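Local coordinates for proton-dependent oligopeptide transporter family protein (Xanthomonas campestris, PDB 6EI3) that probably couples the movement of protons to the uptake of small peptides across the bacterial membrane, and is seen here in an auto-inhibited state, at residues Val210-Leu214 with Ala274-His278; Phe302-Phe306 with Leu406-Glu410; Ala380-Ile384 with Leu401-Leu405. All blocks are in the same frame, centred on the assembly; numbering follows the deposited sequence.

Interaction 1: residues Val210-Leu214 with Ala274-His278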
# COMPACT_ATOMS: atom_id res chain seq x y z
N VAL A 210 -20.79 9.91 11.55
CA VAL A 210 -20.14 9.06 12.57
C VAL A 210 -20.27 9.74 13.95
O VAL A 210 -20.60 9.06 14.93
CB VAL A 210 -18.65 8.76 12.20
CG1 VAL A 210 -17.88 8.17 13.38
CG2 VAL A 210 -18.55 7.84 10.98
N ARG A 211 -20.01 11.06 14.01
CA ARG A 211 -20.10 11.91 15.21
C ARG A 211 -21.52 11.85 15.76
O ARG A 211 -21.69 11.55 16.94
CB ARG A 211 -19.70 13.36 14.86
CG ARG A 211 -19.50 14.31 16.05
CD ARG A 211 -19.04 15.70 15.60
NE ARG A 211 -17.78 15.66 14.85
CZ ARG A 211 -17.65 16.03 13.57
NH1 ARG A 211 -18.69 16.51 12.90
NH2 ARG A 211 -16.47 15.94 12.97
N SER A 212 -22.53 12.07 14.89
CA SER A 212 -23.95 12.01 15.27
C SER A 212 -24.37 10.62 15.71
O SER A 212 -25.09 10.50 16.69
CB SER A 212 -24.84 12.49 14.13
OG SER A 212 -24.61 13.85 13.83
N ALA A 213 -23.90 9.56 15.01
CA ALA A 213 -24.21 8.16 15.33
C ALA A 213 -23.72 7.76 16.72
O ALA A 213 -24.50 7.22 17.49
CB ALA A 213 -23.60 7.23 14.28
N LEU A 214 -22.44 8.05 17.04
CA LEU A 214 -21.82 7.72 18.33
C LEU A 214 -22.37 8.54 19.52
O LEU A 214 -22.58 7.97 20.59
CB LEU A 214 -20.29 7.85 18.26
CG LEU A 214 -19.51 6.78 17.48
CD1 LEU A 214 -18.11 7.28 17.13
CD2 LEU A 214 -19.41 5.47 18.24
N ALA A 274 -28.59 8.15 13.70
CA ALA A 274 -28.23 9.30 12.88
C ALA A 274 -29.32 9.64 11.85
O ALA A 274 -29.33 10.75 11.32
CB ALA A 274 -26.91 9.04 12.17
N ARG A 275 -30.25 8.67 11.57
CA ARG A 275 -31.35 8.73 10.58
C ARG A 275 -32.23 9.99 10.61
O ARG A 275 -32.78 10.35 9.57
CB ARG A 275 -32.26 7.49 10.67
CG ARG A 275 -31.68 6.24 10.02
CD ARG A 275 -31.88 6.21 8.51
NE ARG A 275 -30.97 5.25 7.88
CZ ARG A 275 -31.25 3.98 7.66
NH1 ARG A 275 -32.44 3.49 7.98
NH2 ARG A 275 -30.35 3.18 7.12
N GLY A 276 -32.38 10.59 11.79
CA GLY A 276 -33.18 11.80 11.94
C GLY A 276 -32.38 13.04 11.56
O GLY A 276 -32.80 13.82 10.71
N THR A 277 -31.20 13.18 12.20
CA THR A 277 -30.23 14.26 12.04
C THR A 277 -29.67 14.38 10.61
O THR A 277 -29.26 15.47 10.21
CB THR A 277 -29.07 14.03 13.04
OG1 THR A 277 -29.57 13.50 14.27
CG2 THR A 277 -28.24 15.29 13.30
N HIS A 278 -29.62 13.25 9.86
CA HIS A 278 -29.04 13.20 8.51
C HIS A 278 -30.00 12.65 7.43
O HIS A 278 -30.91 11.89 7.76
CB HIS A 278 -27.71 12.45 8.58
CG HIS A 278 -26.74 13.10 9.52
ND1 HIS A 278 -26.11 14.29 9.19
CD2 HIS A 278 -26.38 12.75 10.77
CE1 HIS A 278 -25.36 14.60 10.23
NE2 HIS A 278 -25.48 13.70 11.21
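Ser212 and Ala274 make the largest contributions to this small contact, which buries 153 Å² and joins helix 206-215 to the connection between helix 248-270 and helix 281-306. Helix 206-215 and helix 248-270 belong to the region between the two six-helix bundles of a major facilitator superfamily fold, where prokaryotic POT transporters usually carry two extra helices; helix 281-306 opens the second bundle.

Ser212 has 61 Å² covered by the other segment. Its CA-to-CB bond points toward that segment, and its OG meets the imidazole of His278 in a hydrogen bond of 2.8 Å between Ser212 OG and His278 NE2. The hydroxyl lies at the ring edge, near the ring plane, as suits an in-plane nitrogen lone pair or N-H. Ser212 OG also bonds to Ala208 O one turn back on its own helix, and His278 ND1 pairs with ND1 of His204, so both ends of the imidazole are engaged. The methyl of Thr277 closes over the hydroxyl, with Thr277 CG2 3.9 Å from Ser212 OG.

Ala274, with 36 Å² covered, supplies the apolar half. Its CA is 4.8 Å from that of Ala213, the closest CA approach of the two segments, a spacing that two alanines can tolerate because neither side chain extends past CB. A bond from His278 N to Ala274 O of 2.9 Å closes the turn, and the CA-to-CB bonds of Ala274 and His278 both point toward helix 206-215. Ala274 CB rests 4.3 Å from Ala213 CB and 4.2 Å from Ala213 N.

Interaction 2: residues Phe302-Phe306 with Leu406-Glu410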
# COMPACT_ATOMS: atom_id res chain seq x y z
N PHE A 302 -3.33 -9.73 1.56
CA PHE A 302 -2.80 -9.68 0.19
C PHE A 302 -1.59 -8.73 0.17
O PHE A 302 -0.59 -9.03 -0.47
CB PHE A 302 -3.87 -9.23 -0.85
CG PHE A 302 -3.21 -8.87 -2.16
CD1 PHE A 302 -2.78 -9.86 -3.04
CD2 PHE A 302 -2.89 -7.54 -2.45
CE1 PHE A 302 -2.09 -9.52 -4.22
CE2 PHE A 302 -2.20 -7.21 -3.62
CZ PHE A 302 -1.79 -8.21 -4.49
N PHE A 303 -1.70 -7.57 0.83
CA PHE A 303 -0.61 -6.59 0.85
C PHE A 303 0.58 -7.05 1.68
O PHE A 303 1.70 -6.67 1.35
CB PHE A 303 -1.11 -5.20 1.28
CG PHE A 303 -1.93 -4.58 0.18
CD1 PHE A 303 -1.32 -4.11 -0.99
CD2 PHE A 303 -3.31 -4.48 0.29
CE1 PHE A 303 -2.08 -3.57 -2.03
CE2 PHE A 303 -4.08 -3.93 -0.76
CZ PHE A 303 -3.46 -3.51 -1.92
N SER A 304 0.35 -7.94 2.69
CA SER A 304 1.42 -8.56 3.47
C SER A 304 2.29 -9.36 2.52
O SER A 304 3.50 -9.31 2.62
CB SER A 304 0.85 -9.54 4.51
OG SER A 304 0.00 -8.86 5.41
N LEU A 305 1.66 -10.10 1.62
CA LEU A 305 2.33 -10.95 0.65
C LEU A 305 2.89 -10.17 -0.53
O LEU A 305 3.98 -10.46 -1.02
CB LEU A 305 1.33 -12.03 0.17
CG LEU A 305 1.27 -13.31 1.03
CD1 LEU A 305 0.60 -13.08 2.38
CD2 LEU A 305 0.51 -14.40 0.30
N PHE A 306 2.15 -9.15 -0.97
CA PHE A 306 2.55 -8.36 -2.12
C PHE A 306 3.80 -7.50 -1.87
O PHE A 306 4.71 -7.52 -2.70
CB PHE A 306 1.35 -7.50 -2.61
CG PHE A 306 1.65 -6.69 -3.84
CD1 PHE A 306 1.81 -7.30 -5.08
CD2 PHE A 306 1.76 -5.30 -3.77
CE1 PHE A 306 2.11 -6.54 -6.21
CE2 PHE A 306 2.06 -4.54 -4.90
CZ PHE A 306 2.23 -5.17 -6.12
N LEU A 406 1.69 -14.09 -8.29
CA LEU A 406 1.42 -12.93 -7.43
C LEU A 406 0.84 -11.72 -8.20
O LEU A 406 -0.06 -11.07 -7.67
CB LEU A 406 2.67 -12.52 -6.62
CG LEU A 406 2.55 -11.28 -5.72
CD1 LEU A 406 1.57 -11.51 -4.54
CD2 LEU A 406 3.90 -10.83 -5.23
N THR A 407 1.38 -11.42 -9.40
CA THR A 407 0.92 -10.32 -10.23
C THR A 407 -0.47 -10.61 -10.78
O THR A 407 -1.29 -9.68 -10.88
CB THR A 407 1.94 -9.94 -11.30
OG1 THR A 407 3.19 -9.74 -10.63
CG2 THR A 407 1.55 -8.65 -12.04
N PHE A 408 -0.76 -11.91 -11.06
CA PHE A 408 -2.10 -12.34 -11.47
C PHE A 408 -3.06 -12.04 -10.30
O PHE A 408 -4.10 -11.41 -10.52
CB PHE A 408 -2.14 -13.83 -11.86
CG PHE A 408 -3.46 -14.29 -12.44
CD1 PHE A 408 -3.98 -13.70 -13.59
CD2 PHE A 408 -4.14 -15.37 -11.89
CE1 PHE A 408 -5.19 -14.14 -14.14
CE2 PHE A 408 -5.36 -15.81 -12.44
CZ PHE A 408 -5.87 -15.20 -13.56
N GLY A 409 -2.64 -12.38 -9.08
CA GLY A 409 -3.43 -12.09 -7.89
C GLY A 409 -3.67 -10.60 -7.72
O GLY A 409 -4.80 -10.17 -7.49
N GLU A 410 -2.61 -9.79 -7.89
CA GLU A 410 -2.66 -8.32 -7.80
C GLU A 410 -3.71 -7.73 -8.75
O GLU A 410 -4.54 -6.94 -8.30
CB GLU A 410 -1.28 -7.71 -8.09
CG GLU A 410 -1.31 -6.19 -8.10
CD GLU A 410 -0.10 -5.48 -8.68
OE1 GLU A 410 0.80 -6.15 -9.22
OE2 GLU A 410 -0.05 -4.24 -8.56
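Helices 281-306 and 400-424 cross here with their short segments at 143° between N-to-C directions (signed crossing angle -143°) and 11.1 Å between axes. That separation leaves room for full side chains, and 281 Å² is buried between them without a polar bond from one to the other.

Leu406 comes first and has 75 Å² covered. Its CA-to-CB bond points at the other helix, and its branched end packs against two aromatic rings: Leu406 CD1 is 4.2 Å from Phe302 CE1, while Leu406 CG is 4.1 Å from Phe306 CD1, at the edge of the latter ring. Leu406 CD2 also reaches Leu305 O at 4.2 Å. Thr407 turns away, its OG1 bonded to Tyr403 O and to Asn335 ND2, and Phe408 is directed to Phe373 and helix 334-357. At Gly409 the ring of Phe302 rests on the backbone, with Phe302 CE1 4.0 Å from Gly409 C. Glu410 completes the turn, bonded back through its N to Leu406 O at 2.9 Å. Phe302 CZ lies 3.4 Å from Glu410 CA and 3.7 Å from Glu410 CB. The carboxylate comes close to the second ring, Glu410 OE1 to Phe306 CE1 at 3.3 Å, but its hydrogen bond is to Asn335 of helix 334-357.

Ser374 of helix 363-389 touches Phe302, Leu305 and Leu406, closing another side of the junction. The pair is an obliquely crossed, mainly apolar helix contact, with Glu410 paired to Asn335 beside it, inside the carboxy-terminal six-helix bundle of the major facilitator superfamily fold.

Interaction 3: residues Ala380-Ile384 with Leu401-Leu405. With 78M ((2S)-2,3-dihydroxypropyl(7Z)-pentadec-7-enoate), chain F.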
# COMPACT_ATOMS: atom_id res chain seq x y z
N ALA A 380 4.81 -21.52 -4.19
CA ALA A 380 5.91 -21.57 -5.15
C ALA A 380 7.21 -20.99 -4.55
O ALA A 380 8.24 -21.65 -4.68
CB ALA A 380 5.54 -20.84 -6.42
N VAL A 381 7.16 -19.81 -3.87
CA VAL A 381 8.35 -19.20 -3.21
C VAL A 381 8.94 -20.15 -2.15
O VAL A 381 10.17 -20.26 -2.04
CB VAL A 381 8.13 -17.78 -2.61
CG1 VAL A 381 9.45 -17.17 -2.11
CG2 VAL A 381 7.53 -16.85 -3.64
N GLY A 382 8.07 -20.76 -1.36
CA GLY A 382 8.45 -21.68 -0.30
C GLY A 382 9.08 -22.95 -0.84
O GLY A 382 10.09 -23.41 -0.31
N ALA A 383 8.49 -23.50 -1.93
CA ALA A 383 8.98 -24.71 -2.60
C ALA A 383 10.36 -24.45 -3.22
O ALA A 383 11.23 -25.32 -3.18
CB ALA A 383 7.98 -25.17 -3.66
N ILE A 384 10.58 -23.22 -3.72
CA ILE A 384 11.88 -22.82 -4.25
C ILE A 384 12.90 -22.79 -3.10
O ILE A 384 14.00 -23.34 -3.23
CB ILE A 384 11.78 -21.49 -5.02
CG1 ILE A 384 11.11 -21.71 -6.39
CG2 ILE A 384 13.16 -20.82 -5.15
CD1 ILE A 384 10.38 -20.45 -6.94
N LEU A 401 7.92 -17.77 -11.85
CA LEU A 401 6.71 -18.50 -11.43
C LEU A 401 5.96 -17.76 -10.30
O LEU A 401 4.84 -17.32 -10.57
CB LEU A 401 7.00 -19.97 -11.08
CG LEU A 401 5.84 -20.82 -10.53
CD1 LEU A 401 4.72 -21.00 -11.58
CD2 LEU A 401 6.35 -22.19 -10.09
N PRO A 402 6.53 -17.49 -9.10
CA PRO A 402 5.77 -16.70 -8.11
C PRO A 402 5.50 -15.26 -8.54
O PRO A 402 4.48 -14.73 -8.13
CB PRO A 402 6.62 -16.80 -6.84
CG PRO A 402 8.01 -17.13 -7.30
CD PRO A 402 7.82 -17.97 -8.53
N TYR A 403 6.34 -14.63 -9.40
CA TYR A 403 6.01 -13.28 -9.88
C TYR A 403 4.71 -13.31 -10.70
O TYR A 403 3.85 -12.46 -10.52
CB TYR A 403 7.15 -12.64 -10.71
CG TYR A 403 7.98 -11.68 -9.88
CD1 TYR A 403 7.51 -10.40 -9.60
CD2 TYR A 403 9.16 -12.10 -9.27
CE1 TYR A 403 8.20 -9.55 -8.74
CE2 TYR A 403 9.89 -11.24 -8.46
CZ TYR A 403 9.41 -9.97 -8.20
OH TYR A 403 10.11 -9.13 -7.37
N ALA A 404 4.58 -14.31 -11.59
CA ALA A 404 3.40 -14.47 -12.45
C ALA A 404 2.15 -14.70 -11.61
O ALA A 404 1.14 -14.03 -11.81
CB ALA A 404 3.60 -15.63 -13.44
N LEU A 405 2.25 -15.63 -10.65
CA LEU A 405 1.14 -15.97 -9.77
C LEU A 405 0.71 -14.77 -8.93
O LEU A 405 -0.48 -14.44 -8.92
CB LEU A 405 1.48 -17.18 -8.88
CG LEU A 405 1.65 -18.52 -9.61
CD1 LEU A 405 2.45 -19.49 -8.79
CD2 LEU A 405 0.28 -19.13 -10.02
O21 78M F . 15.26 -28.72 -8.57
C20 78M F . 14.19 -28.35 -7.72
C18 78M F . 12.86 -28.64 -8.38
O19 78M F . 12.71 -27.86 -9.57
C17 78M F . 11.68 -28.47 -7.45
O2 78M F . 11.36 -27.06 -7.29
C1 78M F . 10.30 -26.58 -7.96
O1 78M F . 9.78 -27.15 -8.89
C2 78M F . 9.83 -25.28 -7.39
C3 78M F . 8.68 -24.64 -8.16
C4 78M F . 7.43 -24.43 -7.31
C5 78M F . 6.35 -25.49 -7.47
C6 78M F . 5.20 -25.33 -6.48
C7 78M F . 3.88 -25.07 -7.13
C8 78M F . 3.37 -23.89 -7.45
C9 78M F . 2.05 -23.62 -8.10
C10 78M F . 1.96 -24.13 -9.55
C11 78M F . 0.53 -24.36 -10.04
C12 78M F . -0.16 -23.13 -10.60
C13 78M F . -1.65 -23.30 -10.80
C15 78M F . -3.82 -22.31 -11.62
C14 78M F . -2.33 -22.11 -11.46
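The two segments run antiparallel, at 170° between their N-to-C directions and 10.0 Å between their axes, and their backbones come closest where the CA atoms of Ala380 and Pro402 are 5.7 Å apart. Both are regular helix, with Ile384 N bonded to Ala380 O at 3.0 Å and Leu405 N to Leu401 O at 3.1 Å.

The join is apolar throughout. Ala380 CB meets three side chains, at 4.0 Å from Leu401 CD2, 4.2 Å from Pro402 CB and 4.1 Å from Leu405 CD1. Pro402, with 64 Å² covered, is gripped by two residues one turn apart: Val381 CG2 lies 3.3 Å from Pro402 CB, and Ile384 CD1 is 3.9 Å from Pro402 CD. A monoacylglycerol tail runs along the pair, its C4 3.7 Å from Leu401 CD2 and 3.8 Å from Ala383 CB, its C8 3.9 Å from Ala380 CB, so the junction forms part of the pocket that holds this monoacylglycerol in the crystal.

Helices 363-389 and 400-424 thus form an antiparallel hairpin. Trp313 of helix 312-317 touches Val381 and Pro402, and Tyr403 leads away to helix 334-357, packing on Leu334, Asn335 and Leu338.

Interaction 1 comes first along the chain and is complete before the others begin. The order is then 302-306, 380-384, 401-405 and 406-410, so interaction 3 falls between the two halves of interaction 2. These two have centres about 12 Å apart and share helix 400-424, whose consecutive turns pack first on helix 363-389 and then on helix 281-306, tying three helices of the carboxy-terminal bundle together. Interaction 1 is remote: its centre is about 37 Å from that of interaction 2 and about 48 Å from that of interaction 3, across the chain's centre from the latter. It lies between the bundles, its second segment in the loop leading into helix 281-306, which interaction 2 uses.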